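Local structure of heme-binding protein A (Haemophilus parasuis 29755, 3TPA) at residues N83-P88 / A170-A175; A207-D210 / G214-D217; Y233-L236 / E240-V243. The protein probably binds glutathione as a periplasmic solute-binding protein of the family 5 type, although it carries the name heme-binding protein A. The protein carries 1 engineered substitution. All blocks are in the same frame, centred on the assembly; numbering follows the deposited sequence.

Contact 1: N83-P88 / A170-A175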
loop_
_atom_site.group_PDB
_atom_site.type_symbol
_atom_site.label_atom_id
_atom_site.label_comp_id
_atom_site.label_asym_id
_atom_site.label_seq_id
_atom_site.Cartn_x
_atom_site.Cartn_y
_atom_site.Cartn_z
ATOM N N ASN A 83 23.777 -2.612 -20.782
ATOM C CA ASN A 83 24.854 -3.135 -19.956
ATOM C C ASN A 83 25.802 -3.888 -20.863
ATOM O O ASN A 83 25.681 -3.801 -22.082
ATOM C CB ASN A 83 24.321 -3.994 -18.801
ATOM C CG ASN A 83 23.564 -5.216 -19.270
ATOM O OD1 ASN A 83 23.924 -5.847 -20.256
ATOM N ND2 ASN A 83 22.507 -5.558 -18.553
ATOM N N LYS A 84 26.755 -4.614 -20.299
ATOM C CA LYS A 84 27.768 -5.255 -21.144
ATOM C C LYS A 84 27.195 -6.418 -21.944
ATOM O O LYS A 84 27.813 -6.892 -22.886
ATOM C CB LYS A 84 28.996 -5.691 -20.334
ATOM C CG LYS A 84 28.708 -6.526 -19.088
ATOM C CD LYS A 84 30.018 -7.021 -18.468
ATOM C CE LYS A 84 29.788 -7.884 -17.231
ATOM N NZ LYS A 84 29.521 -7.072 -16.014
ATOM N N THR A 85 26.001 -6.856 -21.558
ATOM C CA THR A 85 25.306 -7.960 -22.215
ATOM C C THR A 85 24.274 -7.478 -23.239
ATOM O O THR A 85 23.898 -8.220 -24.141
ATOM C CB THR A 85 24.568 -8.828 -21.169
ATOM O OG1 THR A 85 25.510 -9.364 -20.232
ATOM C CG2 THR A 85 23.810 -9.962 -21.830
ATOM N N PHE A 86 23.817 -6.236 -23.091
ATOM C CA PHE A 86 22.712 -5.736 -23.897
ATOM C C PHE A 86 22.817 -4.263 -24.289
ATOM O O PHE A 86 23.088 -3.398 -23.459
ATOM C CB PHE A 86 21.396 -5.962 -23.154
ATOM C CG PHE A 86 20.226 -5.272 -23.783
ATOM C CD1 PHE A 86 19.632 -5.788 -24.925
ATOM C CD2 PHE A 86 19.712 -4.111 -23.228
ATOM C CE1 PHE A 86 18.537 -5.147 -25.520
ATOM C CE2 PHE A 86 18.620 -3.456 -23.801
ATOM C CZ PHE A 86 18.030 -3.972 -24.952
ATOM N N SER A 87 22.594 -3.986 -25.566
ATOM C CA SER A 87 22.473 -2.612 -26.033
ATOM C C SER A 87 21.242 -2.487 -26.932
ATOM O O SER A 87 21.160 -3.146 -27.962
ATOM C CB SER A 87 23.725 -2.187 -26.792
ATOM O OG SER A 87 23.885 -0.780 -26.741
ATOM N N PRO A 88 20.285 -1.628 -26.551
ATOM C CA PRO A 88 19.052 -1.561 -27.341
ATOM C C PRO A 88 19.299 -0.909 -28.698
ATOM O O PRO A 88 20.202 -0.073 -28.834
ATOM C CB PRO A 88 18.143 -0.681 -26.488
ATOM C CG PRO A 88 19.092 0.240 -25.801
ATOM C CD PRO A 88 20.333 -0.585 -25.513
ATOM N N ALA A 170 14.511 -8.965 -23.338
ATOM C CA ALA A 170 13.891 -10.258 -23.029
ATOM C C ALA A 170 14.009 -11.243 -24.211
ATOM O O ALA A 170 14.308 -12.426 -24.023
ATOM C CB ALA A 170 12.439 -10.070 -22.634
ATOM N N ASP A 171 13.781 -10.755 -25.425
ATOM C CA ASP A 171 13.953 -11.604 -26.599
ATOM C C ASP A 171 15.384 -12.121 -26.666
ATOM O O ASP A 171 15.608 -13.317 -26.867
ATOM C CB ASP A 171 13.592 -10.865 -27.898
ATOM C CG ASP A 171 12.095 -10.660 -28.061
ATOM O OD1 ASP A 171 11.330 -11.318 -27.340
ATOM O OD2 ASP A 171 11.685 -9.847 -28.915
ATOM N N GLN A 172 16.350 -11.218 -26.495
ATOM C CA GLN A 172 17.760 -11.597 -26.583
ATOM C C GLN A 172 18.113 -12.673 -25.573
ATOM O O GLN A 172 18.774 -13.654 -25.912
ATOM C CB GLN A 172 18.695 -10.397 -26.373
ATOM C CG GLN A 172 20.164 -10.775 -26.473
ATOM C CD GLN A 172 21.110 -9.659 -26.060
ATOM O OE1 GLN A 172 21.234 -8.646 -26.747
ATOM N NE2 GLN A 172 21.792 -9.846 -24.934
ATOM N N LEU A 173 17.676 -12.481 -24.331
ATOM C CA LEU A 173 18.025 -13.398 -23.245
ATOM C C LEU A 173 17.424 -14.776 -23.458
ATOM O O LEU A 173 18.047 -15.782 -23.144
ATOM C CB LEU A 173 17.589 -12.847 -21.888
ATOM C CG LEU A 173 18.330 -11.583 -21.461
ATOM C CD1 LEU A 173 17.625 -10.921 -20.283
ATOM C CD2 LEU A 173 19.791 -11.910 -21.126
ATOM N N LEU A 174 16.206 -14.819 -23.979
ATOM C CA LEU A 174 15.546 -16.095 -24.230
ATOM C C LEU A 174 16.367 -16.840 -25.280
ATOM O O LEU A 174 16.758 -17.996 -25.088
ATOM C CB LEU A 174 14.108 -15.864 -24.700
ATOM C CG LEU A 174 13.131 -17.036 -24.593
ATOM C CD1 LEU A 174 13.089 -17.594 -23.180
ATOM C CD2 LEU A 174 11.747 -16.588 -25.042
ATOM N N ALA A 175 16.664 -16.138 -26.369
ATOM C CA ALA A 175 17.532 -16.645 -27.425
ATOM C C ALA A 175 18.871 -17.126 -26.876
ATOM O O ALA A 175 19.421 -18.125 -27.341
ATOM C CB ALA A 175 17.751 -15.575 -28.474
HETATM O O HOH W 1 22.770 -6.426 -27.358
#
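Gln172 reaches from its helix to the loop 83-88 and uses both ends of its amide there. With CG anti to the backbone N (chi1 -180°) and the next torsion also extended, the side chain projects off the helix, which suits a gap in which the nearest CA atoms, those of Phe86 and Gln172, are still 8.1 Å apart. The amide nitrogen makes the direct bond: Gln172 NE2 donates to Thr85 O over 2.8 Å, and the N-H...O angle of 165° is nearly straight. Thr85 O lies close to the amide plane of Gln172, whereas the donor stands above the plane of the Thr85 carbonyl rather than on a lone pair. Thr85 adds its methyl, with CG2 at 3.7 Å from Gln172 NE2. The other end of the amide faces Phe86: Gln172 OE1 lies at the ring edge, in plane, 3.7 Å from Phe86 CD1, with ring and amide planes 59° apart. A water bridges the same oxygen to the loop, donating to Gln172 OE1 and accepting from Ser87 N, so both polar atoms of the amide are engaged. Within the loop, Asn83 OD1 accepts from Thr85 N at 2.7 Å, an Asx turn that ties down the peptide just before the Thr85 carbonyl. Gln176 OE1 takes a second bond from Gln172 NE2, and the Phe86 ring meets that of Tyr169. The contact thus joins the loop between strand 69-74 and helix 94-105 to the flank of helix 167-175, whose Leu173 packs on helix 181-184.

Contact 2: A207-D210 / G214-D217; sequences ANVD and GKAD
Ala207 and Val209 meet Lys215 where the connection between the antiparallel strands 202-207 and 220-225 folds back on itself, in a five-stranded mixed sheet. An Asx turn shapes the first arm, with Asp210 N donating to Asn208 OD1. No direct hydrogen bond joins 207-210 to 214-217; side-chain packing and two waters do. Along the second arm, Gly214 has a positive phi of 102°, and its carbonyl is bonded by Tyr508 OH. Lys215 follows and takes part in three of the four residue pairs. Its CG is anti to the backbone N (chi1 156°), and bends at the third and fourth torsions curl the chain against Val209. Lys215 CE sits only 3.4 Å from Val209 CG2, tighter than usual for two carbons, while Lys215 NZ comes to 3.4 Å from the Ala207 methyl, CB. The ammonium has its main partner in Glu219, a salt bridge just beyond the segment; a water that donates to Ala207 O is also held by it, weakly. Ala216 is next, its CB 4.5 Å from Ala207 CB in a loose apolar touch, and the same methyl packs on Phe192 and Tyr508. At its backbone a second water spans the arms: it accepts from Ala216 N at 2.9 Å and donates to Asn208 O at 2.7 Å.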
loop_
_atom_site.group_PDB
_atom_site.type_symbol
_atom_site.label_atom_id
_atom_site.label_comp_id
_atom_site.label_asym_id
_atom_site.label_seq_id
_atom_site.Cartn_x
_atom_site.Cartn_y
_atom_site.Cartn_z
ATOM N N ALA A 207 23.507 7.327 -12.104
ATOM C CA ALA A 207 22.494 8.117 -12.795
ATOM C C ALA A 207 22.464 7.825 -14.295
ATOM O O ALA A 207 23.503 7.654 -14.936
ATOM C CB ALA A 207 22.715 9.606 -12.553
ATOM N N ASN A 208 21.253 7.776 -14.840
ATOM C CA ASN A 208 21.033 7.648 -16.270
ATOM C C ASN A 208 21.095 9.016 -16.944
ATOM O O ASN A 208 20.227 9.869 -16.730
ATOM C CB ASN A 208 19.665 7.011 -16.521
ATOM C CG ASN A 208 19.330 6.904 -17.993
ATOM O OD1 ASN A 208 20.198 7.064 -18.856
ATOM N ND2 ASN A 208 18.059 6.622 -18.291
ATOM N N VAL A 209 22.110 9.226 -17.775
ATOM C CA VAL A 209 22.277 10.521 -18.425
ATOM C C VAL A 209 21.159 10.807 -19.426
ATOM O O VAL A 209 20.808 11.962 -19.668
ATOM C CB VAL A 209 23.619 10.623 -19.155
ATOM C CG1 VAL A 209 23.721 11.973 -19.872
ATOM C CG2 VAL A 209 24.763 10.433 -18.178
ATOM N N ASP A 210 20.599 9.748 -20.000
ATOM C CA ASP A 210 19.618 9.888 -21.073
ATOM C C ASP A 210 18.166 9.948 -20.600
ATOM O O ASP A 210 17.249 10.043 -21.409
ATOM C CB ASP A 210 19.788 8.758 -22.096
ATOM C CG ASP A 210 21.103 8.846 -22.852
ATOM O OD1 ASP A 210 21.493 9.966 -23.238
ATOM O OD2 ASP A 210 21.751 7.796 -23.053
ATOM N N GLY A 214 15.166 14.347 -17.816
ATOM C CA GLY A 214 16.397 15.047 -17.492
ATOM C C GLY A 214 17.175 14.259 -16.456
ATOM O O GLY A 214 16.582 13.624 -15.587
ATOM N N LYS A 215 18.499 14.297 -16.553
ATOM C CA LYS A 215 19.378 13.534 -15.673
ATOM C C LYS A 215 19.231 13.912 -14.195
ATOM O O LYS A 215 19.104 15.086 -13.862
ATOM C CB LYS A 215 20.828 13.714 -16.115
ATOM C CG LYS A 215 21.830 13.486 -15.011
ATOM C CD LYS A 215 23.209 13.965 -15.405
ATOM C CE LYS A 215 24.037 12.804 -15.899
ATOM N NZ LYS A 215 24.117 11.726 -14.875
ATOM N N ALA A 216 19.256 12.908 -13.322
ATOM C CA ALA A 216 19.133 13.103 -11.876
ATOM C C ALA A 216 20.287 13.916 -11.305
ATOM O O ALA A 216 21.387 13.920 -11.852
ATOM C CB ALA A 216 19.061 11.770 -11.163
ATOM N N ASP A 217 20.035 14.586 -10.184
ATOM C CA ASP A 217 21.063 15.421 -9.567
ATOM C C ASP A 217 22.145 14.575 -8.928
ATOM O O ASP A 217 23.301 14.978 -8.891
ATOM C CB ASP A 217 20.454 16.392 -8.550
ATOM C CG ASP A 217 19.454 17.349 -9.182
ATOM O OD1 ASP A 217 19.864 18.164 -10.037
ATOM O OD2 ASP A 217 18.260 17.292 -8.818
HETATM O O HOH W 2 25.844 8.984 -14.654
HETATM O O HOH W 3 18.845 10.280 -14.396
#

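Contact 3: Y233-L236 / E240-V243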
loop_
_atom_site.group_PDB
_atom_site.type_symbol
_atom_site.label_atom_id
_atom_site.label_comp_id
_atom_site.label_asym_id
_atom_site.label_seq_id
_atom_site.Cartn_x
_atom_site.Cartn_y
_atom_site.Cartn_z
ATOM N N TYR A 233 20.504 4.275 12.993
ATOM C CA TYR A 233 20.338 5.582 13.638
ATOM C C TYR A 233 21.697 6.259 13.880
ATOM O O TYR A 233 21.929 7.382 13.429
ATOM C CB TYR A 233 19.591 5.422 14.963
ATOM C CG TYR A 233 19.402 6.687 15.788
ATOM C CD1 TYR A 233 19.393 7.955 15.203
ATOM C CD2 TYR A 233 19.216 6.600 17.161
ATOM C CE1 TYR A 233 19.209 9.100 15.979
ATOM C CE2 TYR A 233 19.031 7.727 17.937
ATOM C CZ TYR A 233 19.028 8.971 17.353
ATOM O OH TYR A 233 18.848 10.063 18.173
ATOM N N ALA A 234 22.589 5.559 14.578
ATOM C CA ALA A 234 23.913 6.100 14.921
ATOM C C ALA A 234 24.629 6.618 13.679
ATOM O O ALA A 234 25.177 7.716 13.684
ATOM C CB ALA A 234 24.762 5.031 15.594
ATOM N N LYS A 235 24.599 5.829 12.608
ATOM C CA LYS A 235 25.327 6.196 11.395
ATOM C C LYS A 235 24.698 7.384 10.698
ATOM O O LYS A 235 25.384 8.157 10.032
ATOM C CB LYS A 235 25.457 5.009 10.432
ATOM C CG LYS A 235 26.540 4.026 10.850
ATOM C CD LYS A 235 26.621 2.823 9.931
ATOM C CE LYS A 235 27.672 3.028 8.862
ATOM N NZ LYS A 235 29.030 3.052 9.463
ATOM N N LEU A 236 23.384 7.519 10.848
ATOM C CA LEU A 236 22.647 8.621 10.233
ATOM C C LEU A 236 23.097 9.934 10.872
ATOM O O LEU A 236 23.438 10.885 10.178
ATOM C CB LEU A 236 21.135 8.422 10.407
ATOM C CG LEU A 236 20.183 9.413 9.740
ATOM C CD1 LEU A 236 20.209 9.243 8.232
ATOM C CD2 LEU A 236 18.775 9.207 10.270
ATOM N N GLU A 240 27.128 8.866 8.044
ATOM C CA GLU A 240 27.625 7.691 7.314
ATOM C C GLU A 240 26.471 7.004 6.586
ATOM O O GLU A 240 26.669 6.071 5.798
ATOM C CB GLU A 240 28.340 6.715 8.252
ATOM C CG GLU A 240 29.690 7.241 8.723
ATOM C CD GLU A 240 30.085 6.742 10.104
ATOM O OE1 GLU A 240 29.892 5.545 10.410
ATOM O OE2 GLU A 240 30.599 7.560 10.888
ATOM N N CYS A 241 25.263 7.476 6.888
ATOM C CA CYS A 241 24.052 7.124 6.156
ATOM C C CYS A 241 23.338 8.424 5.826
ATOM O O CYS A 241 23.330 9.361 6.639
ATOM C CB CYS A 241 23.133 6.245 7.005
ATOM S SG CYS A 241 23.717 4.562 7.329
ATOM N N ASP A 242 22.740 8.493 4.640
ATOM C CA ASP A 242 21.898 9.641 4.292
ATOM C C ASP A 242 20.415 9.371 4.541
ATOM O O ASP A 242 19.657 10.292 4.821
ATOM C CB ASP A 242 22.121 10.045 2.848
ATOM C CG ASP A 242 23.513 10.560 2.619
ATOM O OD1 ASP A 242 23.889 11.535 3.297
ATOM O OD2 ASP A 242 24.233 9.980 1.787
ATOM N N VAL A 243 20.009 8.107 4.430
ATOM C CA VAL A 243 18.623 7.709 4.660
ATOM C C VAL A 243 18.673 6.381 5.393
ATOM O O VAL A 243 19.557 5.585 5.128
ATOM C CB VAL A 243 17.860 7.455 3.320
ATOM C CG1 VAL A 243 16.343 7.301 3.549
ATOM C CG2 VAL A 243 18.148 8.536 2.288
#
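Lys235 and Glu240 both place CG anti to the carbonyl carbon, at chi1 -78° and -72°, and further bends at the third and fourth torsions of Lys235 bring its ammonium to the Glu240 carboxylate, the two side chains crossing at about a right angle. Lys235 NZ then forms a salt bridge with Glu240 OE1 at 2.8 Å, on the anti lone pair of that oxygen. At the backbone, Lys235 O accepts two bonds: Glu240 N approaches at 2.7 Å, tilted modestly from the carbonyl plane, while Cys241 N, at 3.2 Å, stands well above that plane. This paired grip on one carbonyl holds the returning chain against the end of the helix. Cys241 SG lies 3.6 Å from Lys235 CB and is disulfide-bonded to Cys13. Leu236 brings CD1 to within 3.5 Å of Cys241 O and 3.6 Å of Asp242 O. Asp242 instead turns its carboxylate to Val11 N and Arg493. The contact therefore links helix 229-237 to the start of strand 243-244, which pairs with strand 9-14, while Leu236 packs on strands 261-276 and 478-491.

How the contacts relate
The three contacts follow one another along the chain, each closing before the next opens, and none touches another. Contacts 1 and 2 lie on the same side of the chain's centre, with their own centres 22 Å apart and nearest atoms about 8 Å apart. Contact 3 is about 25 Å from contact 2 between centres, and about 37 Å from contact 1. Contacts 2 and 3 border one mixed sheet: the turn of contact 2 joins its strands 202-207 and 220-225, and contact 3 leads into its edge strand 243-244, with strand 9-14 between. All three centres lie 26 to 33 Å from the centre of the chain, and no bound ligand forms part of any contact.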